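Long-range contact in GNA33 (Neisseria gonorrhoeae FA 1090, PDB 2G5D), which probably cleaves peptidoglycan as an exolytic transglycosylase, splitting the bond between MurNAc and GlcNAc and leaving a 1,6-anhydro ring on the MurNAc residue: residues A[73-78]-A[346-351]. Residues are numbered along the deposited sequence; the frame is centred on the assembly and turned at random.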
loop_
_atom_site.group_PDB
_atom_site.type_symbol
_atom_site.label_atom_id
_atom_site.label_comp_id
_atom_site.label_asym_id
_atom_site.label_seq_id
_atom_site.Cartn_x
_atom_site.Cartn_y
_atom_site.Cartn_z
ATOM N N LYS A 73 -4.579 -17.621 -6.731
ATOM C CA LYS A 73 -4.943 -18.921 -7.307
ATOM C C LYS A 73 -5.196 -20.004 -6.256
ATOM O O LYS A 73 -5.858 -21.018 -6.541
ATOM C CB LYS A 73 -3.877 -19.397 -8.305
ATOM C CG LYS A 73 -2.715 -20.177 -7.663
ATOM C CD LYS A 73 -1.738 -20.660 -8.660
ATOM C CE LYS A 73 -0.487 -19.824 -8.651
ATOM N NZ LYS A 73 0.698 -20.613 -9.130
ATOM N N ASN A 74 -4.647 -19.786 -5.054
ATOM C CA ASN A 74 -4.734 -20.729 -3.945
ATOM C C ASN A 74 -5.954 -20.526 -3.053
ATOM O O ASN A 74 -6.222 -21.345 -2.158
ATOM C CB ASN A 74 -3.457 -20.673 -3.103
ATOM C CG ASN A 74 -2.232 -21.149 -3.862
ATOM O OD1 ASN A 74 -2.277 -22.158 -4.569
ATOM N ND2 ASN A 74 -1.123 -20.432 -3.704
ATOM N N ARG A 75 -6.688 -19.445 -3.296
ATOM C CA ARG A 75 -7.887 -19.137 -2.527
ATOM C C ARG A 75 -9.103 -19.797 -3.142
ATOM O O ARG A 75 -9.330 -19.702 -4.345
ATOM C CB ARG A 75 -8.109 -17.631 -2.436
ATOM C CG ARG A 75 -7.508 -17.013 -1.184
ATOM C CD ARG A 75 -8.252 -15.745 -0.786
ATOM N NE ARG A 75 -7.440 -14.550 -1.023
ATOM C CZ ARG A 75 -7.911 -13.356 -1.380
ATOM N NH1 ARG A 75 -9.214 -13.141 -1.579
ATOM N NH2 ARG A 75 -7.049 -12.363 -1.557
ATOM N N GLN A 76 -9.889 -20.456 -2.295
ATOM C CA GLN A 76 -11.084 -21.167 -2.739
ATOM C C GLN A 76 -11.992 -20.325 -3.641
ATOM O O GLN A 76 -12.404 -19.214 -3.291
ATOM C CB GLN A 76 -11.854 -21.731 -1.543
ATOM C CG GLN A 76 -13.021 -22.700 -1.875
ATOM C CD GLN A 76 -12.713 -23.723 -2.969
ATOM O OE1 GLN A 76 -11.684 -24.411 -2.941
ATOM N NE2 GLN A 76 -13.629 -23.846 -3.927
ATOM N N GLY A 77 -12.283 -20.871 -4.816
ATOM C CA GLY A 77 -13.186 -20.228 -5.761
ATOM C C GLY A 77 -12.499 -19.396 -6.836
ATOM O O GLY A 77 -13.168 -18.904 -7.756
ATOM N N TRP A 78 -11.170 -19.266 -6.741
ATOM C CA TRP A 78 -10.383 -18.467 -7.688
ATOM C C TRP A 78 -9.452 -19.317 -8.562
ATOM O O TRP A 78 -8.800 -18.789 -9.447
ATOM C CB TRP A 78 -9.552 -17.381 -6.954
ATOM C CG TRP A 78 -10.357 -16.223 -6.356
ATOM C CD1 TRP A 78 -10.852 -16.150 -5.079
ATOM C CD2 TRP A 78 -10.715 -14.978 -6.998
ATOM N NE1 TRP A 78 -11.491 -14.958 -4.888
ATOM C CE2 TRP A 78 -11.436 -14.218 -6.044
ATOM C CE3 TRP A 78 -10.501 -14.437 -8.289
ATOM C CZ2 TRP A 78 -11.953 -12.953 -6.325
ATOM C CZ3 TRP A 78 -10.998 -13.164 -8.563
ATOM C CH2 TRP A 78 -11.727 -12.443 -7.593
ATOM N N TYR A 346 -15.220 -4.713 2.491
ATOM C CA TYR A 346 -16.148 -4.495 1.385
ATOM C C TYR A 346 -15.722 -5.153 0.067
ATOM O O TYR A 346 -16.577 -5.678 -0.665
ATOM C CB TYR A 346 -16.439 -2.990 1.220
ATOM C CG TYR A 346 -17.188 -2.408 2.420
ATOM C CD1 TYR A 346 -16.558 -1.538 3.307
ATOM C CD2 TYR A 346 -18.508 -2.787 2.703
ATOM C CE1 TYR A 346 -17.231 -1.029 4.433
ATOM C CE2 TYR A 346 -19.190 -2.285 3.818
ATOM C CZ TYR A 346 -18.547 -1.400 4.673
ATOM O OH TYR A 346 -19.206 -0.887 5.772
ATOM N N ILE A 347 -14.417 -5.140 -0.222
ATOM C CA ILE A 347 -13.878 -5.653 -1.494
ATOM C C ILE A 347 -13.097 -6.934 -1.256
ATOM O O ILE A 347 -12.290 -7.009 -0.331
ATOM C CB ILE A 347 -12.935 -4.621 -2.237
ATOM C CG1 ILE A 347 -13.619 -3.248 -2.409
ATOM C CG2 ILE A 347 -12.410 -5.203 -3.578
ATOM C CD1 ILE A 347 -15.001 -3.278 -3.049
ATOM N N THR A 348 -13.375 -7.942 -2.085
ATOM C CA THR A 348 -12.686 -9.221 -2.009
ATOM C C THR A 348 -11.264 -9.001 -2.539
ATOM O O THR A 348 -11.082 -8.425 -3.612
ATOM C CB THR A 348 -13.451 -10.315 -2.802
ATOM O OG1 THR A 348 -14.785 -10.427 -2.279
ATOM C CG2 THR A 348 -12.760 -11.665 -2.654
ATOM N N LEU A 349 -10.267 -9.421 -1.765
ATOM C CA LEU A 349 -8.869 -9.127 -2.097
ATOM C C LEU A 349 -8.432 -9.928 -3.326
ATOM O O LEU A 349 -8.618 -11.130 -3.382
ATOM C CB LEU A 349 -7.911 -9.349 -0.901
ATOM C CG LEU A 349 -6.473 -8.830 -1.079
ATOM C CD1 LEU A 349 -6.400 -7.274 -1.134
ATOM C CD2 LEU A 349 -5.586 -9.373 0.028
ATOM N N GLY A 350 -7.871 -9.233 -4.304
ATOM C CA GLY A 350 -7.480 -9.821 -5.587
ATOM C C GLY A 350 -8.430 -9.535 -6.751
ATOM O O GLY A 350 -8.082 -9.774 -7.906
ATOM N N ALA A 351 -9.622 -9.016 -6.457
ATOM C CA ALA A 351 -10.676 -8.923 -7.437
ATOM C C ALA A 351 -10.383 -7.866 -8.481
ATOM O O ALA A 351 -9.861 -6.808 -8.166
ATOM C CB ALA A 351 -12.022 -8.630 -6.777
#
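T348 meets both R75 and W78 where side chains from one type II beta turn reach another: R75 to W78, between helices 58-72 and 79-86, and T348 to A351, which leads into strand 352-358 of the 3D domain, whose family belongs to the double-psi beta-barrel clan. The backbones stay well apart, W78 and G350 being the nearest pair with CA atoms 9.4 Å from each other, and side chains of the first turn bridge the interval. T348 sends its methyl across: CG2 is anti to the backbone N and lies 4.0 Å from W78 CZ2, at the edge of the indole and near its plane. The same methyl sits at the guanidinium edge of R75, while OG1 is hydrogen-bonded to R421. At L349 the carbonyl O receives both terminal nitrogens of R75, NH1 at 2.8 Å and NH2 at 2.7 Å. Both distances are short, but N-H...O angles of 122° and 124° mark the two bonds as weak: one oxygen near the guanidinium plane is shared by two roughly parallel N-H bonds, each of which meets it off-line. The R75 chain, bent at chi3, crosses the L349 side chain at about a right angle, with NH2 3.2 Å from L349 CB. G350, with positive phi, occupies the third position of its turn, as G77 does in the other; the turn is closed by A351 N donating to T348 O at 3.3 Å. The indole of W78, buried also against F65 and L72 of helix 58-72 and L412 of strand 403-413, thus joins the helical region to the 3D domain, its CH2 atom reaching A351 CA at 3.7 Å and A351 CB at 3.9 Å.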